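Local coordinates for kinetochore protein Mis16 (Schizosaccharomyces japonicus, PDB 4XYH) that serves at the kinetochore as a WD-repeat protein that binds histones and recognises histone H4 and the CENP-A-specific chaperone Scm3, at residues 303-308 against 320-325; 153-158 against 177-182. All blocks are in the same frame, centred on the assembly; numbering follows the deposited sequence.

Contact 1 of 2, residues 303-308 against 320-325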
ATOM      1  N   ASP A 303      11.548  -3.911  12.844  1.00 24.69           N
ATOM      2  CA  ASP A 303      11.910  -4.907  13.855  1.00 24.73           C
ATOM      3  C   ASP A 303      11.298  -6.278  13.566  1.00 21.71           C
ATOM      4  O   ASP A 303      11.200  -7.105  14.459  1.00 29.56           O
ATOM      5  CB  ASP A 303      11.500  -4.433  15.261  1.00 25.61           C
ATOM      6  CG  ASP A 303       9.981  -4.399  15.478  1.00 27.28           C
ATOM      7  OD1 ASP A 303       9.203  -4.863  14.610  1.00 27.33           O
ATOM      8  OD2 ASP A 303       9.558  -3.906  16.550  1.00 26.96           O
ATOM      9  N   HIS A 304      10.849  -6.479  12.328  1.00 22.17           N
ATOM     10  CA  HIS A 304      10.254  -7.741  11.845  1.00 25.72           C
ATOM     11  C   HIS A 304       8.841  -8.006  12.391  1.00 22.39           C
ATOM     12  O   HIS A 304       8.290  -9.077  12.173  1.00 23.44           O
ATOM     13  CB  HIS A 304      11.147  -8.961  12.178  1.00 25.12           C
ATOM     14  CG  HIS A 304      12.590  -8.801  11.795  1.00 32.17           C
ATOM     15  ND1 HIS A 304      13.505  -9.827  11.924  1.00 30.09           N
ATOM     16  CD2 HIS A 304      13.278  -7.746  11.294  1.00 26.96           C
ATOM     17  CE1 HIS A 304      14.691  -9.411  11.516  1.00 29.33           C
ATOM     18  NE2 HIS A 304      14.582  -8.152  11.130  1.00 28.62           N
ATOM     19  N   THR A 305       8.236  -7.047  13.079  1.00 22.60           N
ATOM     20  CA  THR A 305       6.936  -7.336  13.655  1.00 23.92           C
ATOM     21  C   THR A 305       5.846  -6.412  13.161  1.00 24.99           C
ATOM     22  O   THR A 305       6.112  -5.342  12.611  1.00 21.92           O
ATOM     23  CB  THR A 305       6.964  -7.258  15.204  1.00 24.20           C
ATOM     24  OG1 THR A 305       7.166  -5.899  15.616  1.00 24.12           O
ATOM     25  CG2 THR A 305       8.075  -8.128  15.763  1.00 27.23           C
ATOM     26  N   VAL A 306       4.610  -6.849  13.374  1.00 22.65           N
ATOM     27  CA  VAL A 306       3.456  -5.992  13.238  1.00 21.66           C
ATOM     28  C   VAL A 306       2.809  -5.829  14.606  1.00 20.57           C
ATOM     29  O   VAL A 306       2.521  -6.814  15.275  1.00 20.71           O
ATOM     30  CB  VAL A 306       2.436  -6.560  12.233  1.00 23.47           C
ATOM     31  CG1 VAL A 306       1.110  -5.803  12.332  1.00 21.72           C
ATOM     32  CG2 VAL A 306       2.992  -6.471  10.847  1.00 22.35           C
ATOM     33  N   ALA A 307       2.602  -4.589  15.030  1.00 17.92           N
ATOM     34  CA  ALA A 307       1.952  -4.330  16.308  1.00 20.42           C
ATOM     35  C   ALA A 307       0.523  -3.848  16.085  1.00 21.51           C
ATOM     36  O   ALA A 307       0.264  -3.069  15.163  1.00 20.46           O
ATOM     37  CB  ALA A 307       2.741  -3.314  17.121  1.00 16.77           C
ATOM     38  N   LEU A 308      -0.401  -4.325  16.917  1.00 23.89           N
ATOM     39  CA  LEU A 308      -1.805  -3.894  16.851  1.00 21.92           C
ATOM     40  C   LEU A 308      -2.090  -2.894  17.965  1.00 23.99           C
ATOM     41  O   LEU A 308      -1.558  -3.032  19.061  1.00 21.95           O
ATOM     42  CB  LEU A 308      -2.748  -5.100  16.952  1.00 19.69           C
ATOM     43  CG  LEU A 308      -2.482  -6.134  15.852  1.00 25.42           C
ATOM     44  CD1 LEU A 308      -3.212  -7.439  16.128  1.00 30.13           C
ATOM     45  CD2 LEU A 308      -2.900  -5.575  14.509  1.00 19.73           C
ATOM     46  N   THR A 320       1.258  -8.462  19.403  1.00 30.89           N
ATOM     47  CA  THR A 320       2.368  -8.423  18.469  1.00 23.42           C
ATOM     48  C   THR A 320       2.323  -9.627  17.540  1.00 28.31           C
ATOM     49  O   THR A 320       2.341 -10.761  18.004  1.00 28.60           O
ATOM     50  CB  THR A 320       3.702  -8.385  19.201  1.00 20.70           C
ATOM     51  OG1 THR A 320       3.705  -7.285  20.109  1.00 27.36           O
ATOM     52  CG2 THR A 320       4.856  -8.210  18.214  1.00 27.57           C
ATOM     53  N   LEU A 321       2.246  -9.379  16.231  1.00 24.46           N
ATOM     54  CA  LEU A 321       2.272 -10.460  15.256  1.00 23.51           C
ATOM     55  C   LEU A 321       3.708 -10.770  14.881  1.00 27.25           C
ATOM     56  O   LEU A 321       4.399  -9.916  14.332  1.00 29.52           O
ATOM     57  CB  LEU A 321       1.473 -10.101  13.999  1.00 25.68           C
ATOM     58  CG  LEU A 321       0.040  -9.634  14.215  1.00 25.19           C
ATOM     59  CD1 LEU A 321      -0.608  -9.246  12.895  1.00 22.10           C
ATOM     60  CD2 LEU A 321      -0.763 -10.728  14.910  1.00 29.42           C
ATOM     61  N   GLU A 322       4.160 -11.986  15.172  1.00 28.89           N
ATOM     62  CA  GLU A 322       5.506 -12.400  14.788  1.00 30.17           C
ATOM     63  C   GLU A 322       5.478 -13.507  13.739  1.00 28.94           C
ATOM     64  O   GLU A 322       4.542 -14.299  13.679  1.00 32.96           O
ATOM     65  CB  GLU A 322       6.277 -12.855  16.017  1.00 27.55           C
ATOM     66  CG  GLU A 322       5.935 -12.024  17.215  1.00 36.82           C
ATOM     67  CD  GLU A 322       7.021 -12.014  18.255  1.00 44.70           C
ATOM     68  OE1 GLU A 322       8.109 -11.454  17.977  1.00 48.73           O
ATOM     69  OE2 GLU A 322       6.778 -12.561  19.351  1.00 51.69           O
ATOM     70  N   GLY A 323       6.501 -13.549  12.897  1.00 29.24           N
ATOM     71  CA  GLY A 323       6.591 -14.585  11.892  1.00 28.59           C
ATOM     72  C   GLY A 323       7.385 -14.153  10.683  1.00 33.02           C
ATOM     73  O   GLY A 323       7.885 -14.990   9.938  1.00 40.93           O
ATOM     74  N   HIS A 324       7.495 -12.849  10.468  1.00 31.01           N
ATOM     75  CA  HIS A 324       8.372 -12.359   9.414  1.00 31.11           C
ATOM     76  C   HIS A 324       9.837 -12.420   9.860  1.00 29.78           C
ATOM     77  O   HIS A 324      10.147 -12.339  11.041  1.00 27.13           O
ATOM     78  CB  HIS A 324       8.005 -10.935   9.005  1.00 26.12           C
ATOM     79  CG  HIS A 324       6.855 -10.853   8.049  1.00 26.01           C
ATOM     80  ND1 HIS A 324       6.865 -11.457   6.810  1.00 25.10           N
ATOM     81  CD2 HIS A 324       5.667 -10.204   8.138  1.00 20.92           C
ATOM     82  CE1 HIS A 324       5.733 -11.194   6.180  1.00 24.30           C
ATOM     83  NE2 HIS A 324       4.990 -10.435   6.966  1.00 23.74           N
ATOM     84  N   GLU A 325      10.726 -12.548   8.886  1.00 34.33           N
ATOM     85  CA  GLU A 325      12.136 -12.793   9.143  1.00 36.37           C
ATOM     86  C   GLU A 325      12.986 -11.561   8.890  1.00 33.88           C
ATOM     87  O   GLU A 325      14.201 -11.600   9.051  1.00 37.01           O
ATOM     88  CB  GLU A 325      12.625 -13.939   8.260  1.00 41.64           C
ATOM     89  CG  GLU A 325      11.916 -15.258   8.510  1.00 44.09           C
ATOM     90  CD  GLU A 325      12.528 -16.031   9.658  1.00 55.59           C
ATOM     91  OE1 GLU A 325      13.079 -17.121   9.385  1.00 63.03           O
ATOM     92  OE2 GLU A 325      12.466 -15.548  10.819  1.00 51.34           O
TER
HETATM   93  O   HOH W   1       5.849 -10.378  11.806  1.00 21.97           O
HETATM   94  O   HOH W   2      12.543 -12.130  13.084  1.00 33.85           O

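Contact 2 of 2, residues 153-158 against 177-182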
ATOM      1  N   ASN A 153      11.262  14.404  -7.066  1.00 18.80           N
ATOM      2  CA  ASN A 153      11.654  15.272  -5.950  1.00 22.90           C
ATOM      3  C   ASN A 153      10.604  15.465  -4.852  1.00 23.77           C
ATOM      4  O   ASN A 153      10.743  16.367  -4.017  1.00 27.11           O
ATOM      5  CB  ASN A 153      12.080  16.652  -6.481  1.00 24.60           C
ATOM      6  CG  ASN A 153      13.260  16.579  -7.456  1.00 31.01           C
ATOM      7  OD1 ASN A 153      13.315  17.342  -8.423  1.00 35.73           O
ATOM      8  ND2 ASN A 153      14.204  15.659  -7.205  1.00 29.66           N
ATOM      9  N   GLY A 154       9.570  14.626  -4.838  1.00 19.78           N
ATOM     10  CA  GLY A 154       8.504  14.762  -3.864  1.00 17.84           C
ATOM     11  C   GLY A 154       7.342  15.645  -4.310  1.00 21.23           C
ATOM     12  O   GLY A 154       6.421  15.919  -3.519  1.00 17.24           O
ATOM     13  N   ASN A 155       7.367  16.115  -5.559  1.00 18.93           N
ATOM     14  CA  ASN A 155       6.160  16.723  -6.129  1.00 18.00           C
ATOM     15  C   ASN A 155       5.009  15.726  -6.038  1.00 17.60           C
ATOM     16  O   ASN A 155       5.198  14.549  -6.328  1.00 15.70           O
ATOM     17  CB  ASN A 155       6.344  17.116  -7.603  1.00 19.01           C
ATOM     18  CG  ASN A 155       7.403  18.196  -7.819  1.00 21.42           C
ATOM     19  OD1 ASN A 155       7.585  19.086  -6.999  1.00 19.83           O
ATOM     20  ND2 ASN A 155       8.086  18.126  -8.952  1.00 17.76           N
ATOM     21  N   GLY A 156       3.820  16.182  -5.650  1.00 16.70           N
ATOM     22  CA  GLY A 156       2.621  15.377  -5.851  1.00 15.97           C
ATOM     23  C   GLY A 156       2.082  15.659  -7.243  1.00 17.63           C
ATOM     24  O   GLY A 156       2.381  16.711  -7.807  1.00 17.28           O
ATOM     25  N   TYR A 157       1.303  14.736  -7.808  1.00 15.13           N
ATOM     26  CA  TYR A 157       0.648  14.990  -9.093  1.00 16.38           C
ATOM     27  C   TYR A 157      -0.812  14.543  -9.091  1.00 19.90           C
ATOM     28  O   TYR A 157      -1.195  13.594  -8.398  1.00 20.76           O
ATOM     29  CB  TYR A 157       1.395  14.303 -10.243  1.00 14.47           C
ATOM     30  CG  TYR A 157       2.814  14.814 -10.430  1.00 17.64           C
ATOM     31  CD1 TYR A 157       3.060  15.987 -11.135  1.00 19.91           C
ATOM     32  CD2 TYR A 157       3.900  14.133  -9.889  1.00 17.19           C
ATOM     33  CE1 TYR A 157       4.346  16.463 -11.311  1.00 18.24           C
ATOM     34  CE2 TYR A 157       5.207  14.608 -10.053  1.00 18.87           C
ATOM     35  CZ  TYR A 157       5.413  15.770 -10.766  1.00 20.71           C
ATOM     36  OH  TYR A 157       6.679  16.249 -10.932  1.00 20.83           O
ATOM     37  N   ILE A 158      -1.628  15.238  -9.871  1.00 15.81           N
ATOM     38  CA  ILE A 158      -3.010  14.846 -10.049  1.00 18.43           C
ATOM     39  C   ILE A 158      -3.308  14.561 -11.515  1.00 20.13           C
ATOM     40  O   ILE A 158      -2.899  15.318 -12.402  1.00 19.88           O
ATOM     41  CB  ILE A 158      -3.961  15.919  -9.544  1.00 14.52           C
ATOM     42  CG1 ILE A 158      -3.619  16.266  -8.086  1.00 17.78           C
ATOM     43  CG2 ILE A 158      -5.389  15.428  -9.682  1.00 14.47           C
ATOM     44  CD1 ILE A 158      -3.945  15.162  -7.067  1.00 12.73           C
ATOM     45  N   CYS A 177       0.120  19.849 -10.239  1.00 22.21           N
ATOM     46  CA  CYS A 177       1.328  19.498  -9.516  1.00 20.34           C
ATOM     47  C   CYS A 177       1.255  20.051  -8.101  1.00 21.91           C
ATOM     48  O   CYS A 177       1.056  21.250  -7.925  1.00 20.03           O
ATOM     49  CB  CYS A 177       2.563  20.038 -10.229  1.00 20.15           C
ATOM     50  SG  CYS A 177       4.081  19.684  -9.333  1.00 23.68           S
ATOM     51  N   LEU A 178       1.391  19.174  -7.104  1.00 20.58           N
ATOM     52  CA  LEU A 178       1.386  19.588  -5.698  1.00 19.95           C
ATOM     53  C   LEU A 178       2.802  19.950  -5.272  1.00 21.51           C
ATOM     54  O   LEU A 178       3.647  19.063  -5.122  1.00 18.30           O
ATOM     55  CB  LEU A 178       0.844  18.480  -4.812  1.00 18.51           C
ATOM     56  CG  LEU A 178      -0.397  17.790  -5.385  1.00 22.41           C
ATOM     57  CD1 LEU A 178      -0.735  16.589  -4.538  1.00 17.24           C
ATOM     58  CD2 LEU A 178      -1.579  18.745  -5.437  1.00 16.38           C
ATOM     59  N   ARG A 179       3.065  21.242  -5.073  1.00 20.65           N
ATOM     60  CA  ARG A 179       4.453  21.704  -4.945  1.00 25.36           C
ATOM     61  C   ARG A 179       4.888  22.197  -3.588  1.00 30.09           C
ATOM     62  O   ARG A 179       5.045  23.407  -3.424  1.00 51.79           O
ATOM     63  CB  ARG A 179       4.737  22.852  -5.918  1.00 25.46           C
ATOM     64  CG  ARG A 179       4.113  22.709  -7.244  1.00 31.70           C
ATOM     65  CD  ARG A 179       4.852  23.532  -8.266  1.00 34.56           C
ATOM     66  NE  ARG A 179       6.064  22.848  -8.685  1.00 42.58           N
ATOM     67  CZ  ARG A 179       6.331  22.423  -9.917  1.00 34.06           C
ATOM     68  NH1 ARG A 179       5.487  22.619 -10.923  1.00 32.21           N
ATOM     69  NH2 ARG A 179       7.476  21.806 -10.130  1.00 35.82           N
ATOM     70  N   HIS A 180       5.146  21.298  -2.649  1.00 26.22           N
ATOM     71  CA  HIS A 180       5.837  21.713  -1.430  1.00 25.03           C
ATOM     72  C   HIS A 180       7.068  20.890  -1.051  1.00 25.95           C
ATOM     73  O   HIS A 180       8.093  21.422  -0.648  1.00 24.84           O
ATOM     74  CB  HIS A 180       4.889  21.689  -0.237  1.00 24.63           C
ATOM     75  CG  HIS A 180       5.332  22.577   0.885  1.00 30.02           C
ATOM     76  ND1 HIS A 180       6.060  22.114   1.959  1.00 23.86           N
ATOM     77  CD2 HIS A 180       5.136  23.904   1.103  1.00 30.81           C
ATOM     78  CE1 HIS A 180       6.305  23.116   2.789  1.00 24.41           C
ATOM     79  NE2 HIS A 180       5.752  24.210   2.295  1.00 30.77           N
ATOM     80  N   HIS A 181       6.924  19.578  -1.099  1.00 23.36           N
ATOM     81  CA  HIS A 181       7.967  18.668  -0.655  1.00 21.05           C
ATOM     82  C   HIS A 181       9.292  18.892  -1.372  1.00 23.67           C
ATOM     83  O   HIS A 181       9.301  19.251  -2.553  1.00 21.57           O
ATOM     84  CB  HIS A 181       7.497  17.213  -0.833  1.00 15.92           C
ATOM     85  CG  HIS A 181       6.440  16.805   0.142  1.00 20.16           C
ATOM     86  ND1 HIS A 181       6.668  16.741   1.504  1.00 21.63           N
ATOM     87  CD2 HIS A 181       5.150  16.430  -0.043  1.00 16.50           C
ATOM     88  CE1 HIS A 181       5.558  16.354   2.112  1.00 23.76           C
ATOM     89  NE2 HIS A 181       4.622  16.158   1.196  1.00 17.48           N
ATOM     90  N   THR A 182      10.398  18.648  -0.655  1.00 20.47           N
ATOM     91  CA  THR A 182      11.746  18.845  -1.197  1.00 21.50           C
ATOM     92  C   THR A 182      12.540  17.539  -1.364  1.00 23.57           C
ATOM     93  O   THR A 182      13.618  17.537  -1.959  1.00 25.06           O
ATOM     94  CB  THR A 182      12.549  19.815  -0.310  1.00 19.57           C
ATOM     95  OG1 THR A 182      12.450  19.401   1.061  1.00 18.07           O
ATOM     96  CG2 THR A 182      11.982  21.229  -0.436  1.00 19.13           C
TER
HETATM   97  O   HOH W   3       4.983  18.205  -2.854  1.00 14.50           O
HETATM   98  O   HOH W   4       7.258  20.130  -4.322  1.00 32.01           O

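Contact 1 of 2, residues 303-308 against 320-325
With CG1 of Val306 anti to the backbone N (chi1 168°) and CG of Leu321 anti to its own carbonyl carbon (chi1 -53°), the two side chains lie side by side and point the same way, Val306 CG1 resting 3.9 Å from Leu321 CD1. Their backbones form an antiparallel hydrogen-bonded pair: Val306 N donates to Leu321 O at 3.2 Å, and Leu321 N to Val306 O at 2.8 Å. Beside the pair, Thr305 and Thr320 cross obliquely, Thr305 CB meeting Thr320 CG2 at 3.8 Å. These are the third and outermost strands of a propeller blade, and the chain after Leu321 carries the Gly-His pair of a WD repeat. His324 accordingly turns its ring to the next blade, where Thr343 and Asp347 hold its two nitrogens, while Leu321 packs on Trp353. Where the strands part, water 1 bridges them: it donates to His304 O (2.8 Å) and Leu321 O (2.9 Å) and accepts from His324 N. The His304 ring has the carbonyl carbon of Glu325 over one face, and its CE1 comes within 3.3 Å of Glu325 O. Water 2 lies in the plane of that ring at its edge, joining ND1 to His324 O. Asp303 closes an Asx turn, its OD1 accepting from Thr305 N at 2.8 Å, and its other oxygen binds His280.

Contact 2 of 2, residues 153-158 against 177-182
Cys177 and Tyr157 form a non-hydrogen-bonded antiparallel pair whose side chains meet through sulfur: SG, anti to the backbone N (chi1 178°), sits 3.8 Å from Tyr157 CE1, oblique to the ring. The same sulfur lies over the centre of one face of the Arg179 guanidinium, whose NH1 makes a salt bridge to Asp224. Asn155 approaches from the opposing segment, CB 3.8 Å from Cys177 SG. Its CG is anti to the carbonyl carbon (chi1 -64°); beyond it ND2 donates to Tyr157 OH at 3.1 Å, near the amide plane, and OD1 lies 2.9 Å from the oxygen of water 4, which is also within bonding distance of His181 O. An alanine here would probably deprive Tyr157 OH of its amide donor and water 4 of one acceptor, leaving the phenol hydroxyl to rely more on Glu131. On the other face of the sheet Leu178 lays CD1 across Gly156, 3.8 Å from its CA, where a side chain would collide with it. Gly156 and Leu178 exchange two backbone hydrogen bonds, the one from Leu178 N to Gly156 O short at 2.7 Å. Further on, water 3 lies within bonding distance of Gly154 O and Leu178 O and accepts from His181 N. The ring of His181 reaches on to Thr200 and Asp204 of the next blade. Sulfur, amide, phenol and guanidinium thus share one cluster, where Arg179 may polarise the Cys177 sulfur.

In the fold
The two contacts are one construction used twice in the seven-bladed beta-propeller of a WD-repeat protein. Each joins the third strand of a blade to the fourth and then follows the chain into the following blade, where a histidine is bonded to a threonine and an aspartate; in contact 2 a further strand, 223-225, runs parallel to the fourth. Water sits between the opening strands in both. Contact 2 closes along the chain before contact 1 opens. They lie on opposite sides of the chain's centre, about 17 Å (contact 1) and 19 Å (contact 2) from it, centre to centre. Their own centres are about 33 Å apart and their nearest atoms about 24 Å.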